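Iron-regulated outer membrane protein (Neisseria meningitidis, PDB 4B7O) is a TonB-dependent transporter of the outer membrane that takes up iron, probably as ferric siderophores. Local coordinates at residues 223-228 and 241-246; 230-235 and 718-723; 153-158 and 448-453. One frame throughout, in Å; residues are numbered along the deposited sequence.

Contact 1. Residues 223-228 and 241-246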
# COMPACT_ATOMS: atom_id res chain seq x y z
N GLU A 223 -17.37 -5.65 11.08
CA GLU A 223 -16.97 -7.06 11.13
C GLU A 223 -16.71 -7.53 12.54
O GLU A 223 -16.02 -6.87 13.28
CB GLU A 223 -15.74 -7.33 10.26
CG GLU A 223 -15.91 -7.08 8.77
CD GLU A 223 -14.58 -7.15 8.04
OE1 GLU A 223 -13.60 -6.54 8.55
OE2 GLU A 223 -14.49 -7.83 6.97
N LYS A 224 -17.26 -8.68 12.89
CA LYS A 224 -16.94 -9.36 14.15
C LYS A 224 -15.61 -10.08 14.07
O LYS A 224 -14.97 -10.11 13.04
CB LYS A 224 -18.00 -10.42 14.50
CG LYS A 224 -19.39 -9.89 14.86
CD LYS A 224 -19.37 -8.39 15.12
CE LYS A 224 -20.79 -7.85 14.90
NZ LYS A 224 -20.83 -6.35 14.99
N GLU A 225 -15.24 -10.74 15.17
CA GLU A 225 -13.97 -11.38 15.28
C GLU A 225 -14.06 -12.61 14.44
O GLU A 225 -15.08 -13.29 14.42
CB GLU A 225 -13.66 -11.71 16.72
CG GLU A 225 -13.24 -10.53 17.59
CD GLU A 225 -12.96 -11.00 19.02
OE1 GLU A 225 -13.47 -12.10 19.39
OE2 GLU A 225 -12.22 -10.31 19.78
N TYR A 226 -13.03 -12.86 13.65
CA TYR A 226 -13.15 -13.88 12.63
C TYR A 226 -12.58 -15.15 13.22
O TYR A 226 -11.73 -15.13 14.13
CB TYR A 226 -12.42 -13.43 11.32
CG TYR A 226 -10.88 -13.33 11.46
CD1 TYR A 226 -10.09 -14.47 11.34
CD2 TYR A 226 -10.24 -12.11 11.74
CE1 TYR A 226 -8.71 -14.43 11.46
CE2 TYR A 226 -8.84 -12.06 11.89
CZ TYR A 226 -8.08 -13.24 11.75
OH TYR A 226 -6.72 -13.29 11.91
N GLU A 227 -13.01 -16.27 12.72
CA GLU A 227 -12.31 -17.46 13.15
C GLU A 227 -11.44 -18.10 12.08
O GLU A 227 -11.80 -18.15 10.91
CB GLU A 227 -13.23 -18.47 13.82
CG GLU A 227 -14.56 -18.68 13.16
CD GLU A 227 -15.30 -19.82 13.84
OE1 GLU A 227 -14.98 -21.01 13.57
OE2 GLU A 227 -16.19 -19.54 14.67
N ALA A 228 -10.31 -18.59 12.54
CA ALA A 228 -9.27 -19.16 11.76
C ALA A 228 -9.62 -20.58 11.41
O ALA A 228 -10.69 -21.05 11.76
CB ALA A 228 -7.97 -19.07 12.54
N VAL A 241 -10.14 -15.04 16.51
CA VAL A 241 -8.91 -14.35 16.79
C VAL A 241 -9.32 -13.11 17.60
O VAL A 241 -10.03 -12.22 17.11
CB VAL A 241 -8.20 -13.98 15.46
CG1 VAL A 241 -6.96 -13.13 15.69
CG2 VAL A 241 -7.87 -15.22 14.64
N PRO A 242 -8.89 -13.03 18.86
CA PRO A 242 -9.40 -11.94 19.73
C PRO A 242 -9.05 -10.48 19.27
O PRO A 242 -7.92 -10.21 18.80
CB PRO A 242 -8.77 -12.26 21.08
CG PRO A 242 -8.53 -13.71 21.00
CD PRO A 242 -8.12 -14.02 19.61
N TYR A 243 -10.01 -9.56 19.42
CA TYR A 243 -9.86 -8.13 19.03
C TYR A 243 -9.54 -7.95 17.55
O TYR A 243 -8.72 -7.13 17.16
CB TYR A 243 -8.82 -7.43 19.90
CG TYR A 243 -9.06 -7.72 21.37
CD1 TYR A 243 -10.21 -7.23 22.00
CD2 TYR A 243 -8.19 -8.50 22.10
CE1 TYR A 243 -10.48 -7.51 23.33
CE2 TYR A 243 -8.45 -8.79 23.43
CZ TYR A 243 -9.59 -8.29 24.04
OH TYR A 243 -9.87 -8.57 25.36
N SER A 244 -10.25 -8.70 16.74
CA SER A 244 -10.03 -8.66 15.34
C SER A 244 -11.22 -8.05 14.67
O SER A 244 -11.31 -8.08 13.46
CB SER A 244 -9.72 -10.07 14.79
OG SER A 244 -10.84 -10.93 14.91
N ALA A 245 -12.13 -7.49 15.48
CA ALA A 245 -13.38 -6.84 15.02
C ALA A 245 -13.13 -5.41 14.65
O ALA A 245 -12.44 -4.68 15.37
CB ALA A 245 -14.48 -6.90 16.12
N LEU A 246 -13.68 -4.96 13.53
CA LEU A 246 -13.58 -3.55 13.20
C LEU A 246 -14.83 -3.06 12.58
O LEU A 246 -15.38 -3.71 11.69
CB LEU A 246 -12.44 -3.31 12.22
CG LEU A 246 -11.04 -3.23 12.88
CD1 LEU A 246 -9.99 -3.06 11.78
CD2 LEU A 246 -10.91 -2.13 13.93
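E225 and V241 meet across the two ends of one loop, E225 CG lying 3.7 Å from V241 O. The extended E225 chain runs past S244, its CB 3.4 Å from S244 OG, to the 242-243 backbone, where OE2 points at Y243 N; the modelled separation of 2.4 Å is too short to trust, although the N-H is aimed at the oxygen.

V241 CB sits over one face of the Y226 ring, offset toward its rim, 4.1 Å from the centroid and 23° off the normal. V241 CG2 presses closest, 3.4 Å from Y226 CE1. The ring stands there because Y226 CG sits between the backbone N and the carbonyl carbon (chi1 67°), and its OH is hydrogen-bonded to P731 O.

Between the E223-L246 bridge and the backbone bond of V241 N to Y226 O (2.9 Å), side chains do much of the joining. S244 OG donates to V241 O at 2.7 Å, lying in the carbonyl plane, and accepts the N-H of Y226, N to OG 3.2 Å. These two bonds fix the rotation of a buried hydroxyl and let it tie the two ends of the loop together, with E225's doubtful short approach as a further link.

Contact 2. Residues 230-235 and 718-723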
# COMPACT_ATOMS: atom_id res chain seq x y z
N LYS A 230 -9.41 -24.91 10.65
CA LYS A 230 -9.40 -26.13 11.43
C LYS A 230 -8.16 -26.23 12.23
O LYS A 230 -7.10 -26.47 11.68
CB LYS A 230 -9.49 -27.35 10.54
CG LYS A 230 -10.14 -28.53 11.27
CD LYS A 230 -10.03 -29.88 10.52
CE LYS A 230 -10.51 -31.03 11.42
NZ LYS A 230 -10.86 -32.31 10.72
N GLY A 231 -8.31 -26.04 13.54
CA GLY A 231 -7.28 -26.43 14.51
C GLY A 231 -6.67 -25.27 15.23
O GLY A 231 -5.89 -25.46 16.13
N PHE A 232 -7.00 -24.06 14.83
CA PHE A 232 -6.60 -22.90 15.63
C PHE A 232 -7.38 -22.92 16.96
O PHE A 232 -8.60 -23.23 16.98
CB PHE A 232 -6.93 -21.62 14.88
CG PHE A 232 -6.70 -20.36 15.68
CD1 PHE A 232 -5.39 -19.97 16.06
CD2 PHE A 232 -7.79 -19.58 16.07
CE1 PHE A 232 -5.19 -18.81 16.81
CE2 PHE A 232 -7.60 -18.42 16.81
CZ PHE A 232 -6.30 -18.03 17.17
N ARG A 233 -6.67 -22.56 18.03
CA ARG A 233 -7.24 -22.32 19.33
C ARG A 233 -6.83 -20.99 19.92
O ARG A 233 -5.63 -20.67 20.03
CB ARG A 233 -6.94 -23.46 20.32
CG ARG A 233 -7.80 -24.70 20.15
CD ARG A 233 -9.28 -24.37 19.97
NE ARG A 233 -10.09 -25.51 19.48
CZ ARG A 233 -11.08 -26.12 20.16
NH1 ARG A 233 -11.44 -25.72 21.38
NH2 ARG A 233 -11.74 -27.14 19.61
N ASN A 234 -7.84 -20.18 20.25
CA ASN A 234 -7.73 -19.03 21.16
C ASN A 234 -6.90 -19.28 22.42
O ASN A 234 -6.73 -20.42 22.81
CB ASN A 234 -9.13 -18.80 21.75
CG ASN A 234 -9.70 -17.53 21.31
OD1 ASN A 234 -9.01 -16.53 21.33
ND2 ASN A 234 -10.93 -17.54 20.89
N PHE A 235 -6.54 -18.21 23.11
CA PHE A 235 -5.94 -18.32 24.43
C PHE A 235 -6.94 -18.86 25.48
O PHE A 235 -6.52 -19.32 26.53
CB PHE A 235 -5.53 -16.96 24.91
CG PHE A 235 -6.67 -16.10 25.26
CD1 PHE A 235 -7.51 -15.59 24.24
CD2 PHE A 235 -6.96 -15.79 26.59
CE1 PHE A 235 -8.58 -14.76 24.55
CE2 PHE A 235 -8.04 -14.97 26.91
CZ PHE A 235 -8.86 -14.46 25.89
N PHE A 718 -5.94 -23.88 7.95
CA PHE A 718 -5.39 -23.18 9.05
C PHE A 718 -4.01 -22.86 8.59
O PHE A 718 -3.24 -23.77 8.25
CB PHE A 718 -5.40 -24.10 10.28
CG PHE A 718 -4.67 -23.54 11.48
CD1 PHE A 718 -4.62 -22.16 11.72
CD2 PHE A 718 -4.05 -24.41 12.39
CE1 PHE A 718 -3.92 -21.65 12.81
CE2 PHE A 718 -3.38 -23.92 13.51
CZ PHE A 718 -3.29 -22.54 13.72
N TYR A 719 -3.68 -21.58 8.56
CA TYR A 719 -2.35 -21.19 8.19
C TYR A 719 -2.02 -19.80 8.67
O TYR A 719 -2.91 -19.03 8.99
CB TYR A 719 -2.21 -21.21 6.65
CG TYR A 719 -3.04 -20.11 5.93
CD1 TYR A 719 -4.40 -20.29 5.64
CD2 TYR A 719 -2.44 -18.92 5.53
CE1 TYR A 719 -5.12 -19.31 4.98
CE2 TYR A 719 -3.14 -17.92 4.88
CZ TYR A 719 -4.49 -18.13 4.59
OH TYR A 719 -5.21 -17.13 3.93
N TYR A 720 -0.74 -19.48 8.62
CA TYR A 720 -0.24 -18.15 8.81
C TYR A 720 0.42 -17.68 7.52
O TYR A 720 1.35 -18.37 7.01
CB TYR A 720 0.80 -18.11 9.94
CG TYR A 720 0.19 -18.35 11.28
CD1 TYR A 720 -0.37 -17.31 12.01
CD2 TYR A 720 0.16 -19.63 11.82
CE1 TYR A 720 -0.97 -17.55 13.25
CE2 TYR A 720 -0.41 -19.87 13.05
CZ TYR A 720 -0.98 -18.82 13.74
OH TYR A 720 -1.54 -19.12 14.93
N PRO A 721 -0.01 -16.50 7.02
CA PRO A 721 0.55 -15.80 5.85
C PRO A 721 1.96 -15.42 6.20
O PRO A 721 2.23 -15.21 7.38
CB PRO A 721 -0.27 -14.51 5.74
CG PRO A 721 -1.38 -14.62 6.71
CD PRO A 721 -1.14 -15.78 7.64
N HIS A 722 2.82 -15.21 5.20
CA HIS A 722 4.25 -14.99 5.45
C HIS A 722 4.64 -13.61 5.67
O HIS A 722 5.71 -13.39 6.18
CB HIS A 722 5.13 -15.59 4.35
CG HIS A 722 4.99 -17.08 4.20
ND1 HIS A 722 5.72 -17.79 3.33
CD2 HIS A 722 4.14 -17.98 4.83
CE1 HIS A 722 5.37 -19.09 3.41
NE2 HIS A 722 4.41 -19.21 4.33
N SER A 723 3.78 -12.67 5.29
CA SER A 723 4.08 -11.25 5.36
C SER A 723 3.80 -10.65 6.70
O SER A 723 3.03 -9.70 6.78
CB SER A 723 3.19 -10.47 4.38
OG SER A 723 3.70 -10.56 3.07
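F718 and F232 make a largely apolar surface contact between two loops, one following strand 212-223 and the other linking strands 705-712 and 736-744 of the barrel. No hydrogen bond crosses it. The main evidence is a CH-pi approach: F232 CB lies over a face of the F718 ring, 4.0 Å from the centroid and 24° off the normal. Backbone shares that face, since F232 N stands 3.8 Å above the ring plane and over its centre. F718 CG is anti to the backbone N (chi1 172°), which turns a face of the ring to the 231-232 backbone.

The two phenyl rings themselves meet obliquely, with centroids 6.0 Å apart and planes at 57°. At the root of F718, K230 O comes to 3.2 Å from CB, while G231 O lies 3.9 Å from CE2. Y720 adds a peripheral touch, its OH 4.1 Å from F232 CD1.

K230 is also tied to the second loop by a backbone hydrogen bond with N716. Further along that loop, Y719 stacks on F688 of strand 684-697 and H722 packs against V661 and A664 of strand 652-665. S723 OG is hydrogen-bonded to D96 and T108, on strands 95-97 and 107-109 of a small sheet.

Contact 3. Residues 153-158 and 448-453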
# COMPACT_ATOMS: atom_id res chain seq x y z
N ALA A 153 11.94 0.19 -8.78
CA ALA A 153 12.22 1.59 -8.82
C ALA A 153 11.55 2.19 -10.06
O ALA A 153 11.60 1.59 -11.13
CB ALA A 153 13.74 1.76 -8.83
N GLY A 154 10.89 3.34 -9.93
CA GLY A 154 10.18 3.94 -11.09
C GLY A 154 11.09 4.83 -11.94
O GLY A 154 12.28 5.07 -11.63
N SER A 155 10.56 5.32 -13.05
CA SER A 155 11.35 6.20 -13.91
C SER A 155 11.29 7.58 -13.27
O SER A 155 10.76 7.74 -12.17
CB SER A 155 10.82 6.18 -15.34
OG SER A 155 9.46 6.59 -15.38
N ALA A 156 11.83 8.58 -13.95
CA ALA A 156 11.97 9.91 -13.40
C ALA A 156 10.64 10.52 -13.01
O ALA A 156 10.54 11.17 -11.99
CB ALA A 156 12.70 10.83 -14.38
N SER A 157 9.62 10.32 -13.82
CA SER A 157 8.38 10.97 -13.60
C SER A 157 7.45 10.31 -12.56
O SER A 157 6.33 10.75 -12.38
CB SER A 157 7.65 11.09 -14.93
OG SER A 157 7.06 9.87 -15.24
N ALA A 158 7.90 9.26 -11.87
CA ALA A 158 6.97 8.51 -10.96
C ALA A 158 6.52 9.29 -9.70
O ALA A 158 5.37 9.21 -9.28
CB ALA A 158 7.59 7.18 -10.55
N TYR A 448 12.05 16.69 -12.19
CA TYR A 448 12.48 15.60 -13.01
C TYR A 448 12.27 16.06 -14.39
O TYR A 448 11.41 16.92 -14.65
CB TYR A 448 11.60 14.35 -12.81
CG TYR A 448 10.14 14.54 -13.17
CD1 TYR A 448 9.69 14.37 -14.46
CD2 TYR A 448 9.21 14.90 -12.21
CE1 TYR A 448 8.37 14.55 -14.79
CE2 TYR A 448 7.88 15.10 -12.54
CZ TYR A 448 7.48 14.92 -13.82
OH TYR A 448 6.17 15.11 -14.12
N ILE A 449 13.00 15.44 -15.30
CA ILE A 449 12.77 15.64 -16.73
C ILE A 449 12.96 14.28 -17.40
O ILE A 449 13.88 13.53 -17.05
CB ILE A 449 13.74 16.73 -17.30
CG1 ILE A 449 13.77 16.64 -18.82
CG2 ILE A 449 15.17 16.53 -16.79
CD1 ILE A 449 14.37 17.84 -19.48
N GLU A 450 12.09 13.94 -18.33
CA GLU A 450 12.09 12.61 -18.90
C GLU A 450 11.75 12.70 -20.36
O GLU A 450 10.80 13.39 -20.74
CB GLU A 450 11.04 11.74 -18.21
CG GLU A 450 11.13 10.26 -18.52
CD GLU A 450 10.12 9.43 -17.72
OE1 GLU A 450 8.90 9.55 -18.02
OE2 GLU A 450 10.55 8.67 -16.79
N ALA A 451 12.50 11.96 -21.17
CA ALA A 451 12.30 12.00 -22.62
C ALA A 451 11.75 10.68 -23.15
O ALA A 451 12.24 9.62 -22.77
CB ALA A 451 13.61 12.37 -23.32
N ILE A 452 10.77 10.73 -24.03
CA ILE A 452 10.26 9.51 -24.55
C ILE A 452 10.26 9.67 -26.04
O ILE A 452 9.58 10.57 -26.56
CB ILE A 452 8.85 9.22 -24.01
CG1 ILE A 452 8.92 9.05 -22.49
CG2 ILE A 452 8.22 7.98 -24.63
CD1 ILE A 452 7.63 9.40 -21.84
N HIS A 453 11.00 8.77 -26.69
CA HIS A 453 11.18 8.75 -28.15
C HIS A 453 10.80 7.43 -28.74
O HIS A 453 11.40 6.38 -28.41
CB HIS A 453 12.63 9.08 -28.50
CG HIS A 453 12.86 9.22 -29.99
ND1 HIS A 453 11.92 9.73 -30.83
CD2 HIS A 453 13.94 8.88 -30.79
CE1 HIS A 453 12.39 9.73 -32.08
NE2 HIS A 453 13.62 9.21 -32.05
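E450 extends its carboxylate from the barrel strand to two serines of the 153-158 loop. OE1 receives a weak hydrogen bond from S157 OG at 3.3 Å. The other oxygen, OE2, lies 2.7 Å from S155 OG, another weak bond, but it also sits too close to S155 CB, so its exact place is doubtful. With chi1 at -168°, E450 points its CG away from its own backbone N, and the extended chain carries the carboxylate to the loop.

Beside this carboxylate-serine cluster, S157 lies on Y448: S157 CA is 3.8 Å from the ring centroid and only 13° off the normal, nearly centred on one face, while S157 CB comes to 3.5 Å from CE1. A156 packs on the same strand, its CB 4.0 Å from Y448 CB and its O 3.5 Å from the same carbon.

This is the plug-to-wall interface of a TonB-dependent transporter, in which an N-terminal plug domain sits inside a beta-barrel. The alternation of strand 441-455 sends Y448 and E450 to the plug, whereas I449 and A451 project from the other side of the wall.

In the next shell, Y448 OH is hydrogen-bonded to N367 OD1, fixing the far end of the ring. R465, on the adjoining strand 458-472, donates to A156 O and also packs against Y448. Backbone bonds of E450 with K379 and of I449 with L464 hold the strand between its two neighbours, 376-391 and 458-472.

Overall arrangement
Contacts 1 and 2 adjoin: their centres are 13 Å apart, and V241 CG2 of contact 1 meets F232 CE2 of contact 2 at 3.9 Å. Both use the loop between strands 212-223 and 246-259, with 230-235 falling between the two segments of contact 1; contact 2 then joins that loop to the one before the last barrel strand, 736-744. Contact 3 lies across the chain's centre, 44 Å from each of the others by centres, and its plug segment, 153-158, comes first in the chain. Contact 1 therefore closes a loop on itself, contact 2 bridges loops from the beginning and end of the barrel, and contact 3 is one place where the plug meets the barrel wall, on the opposite side.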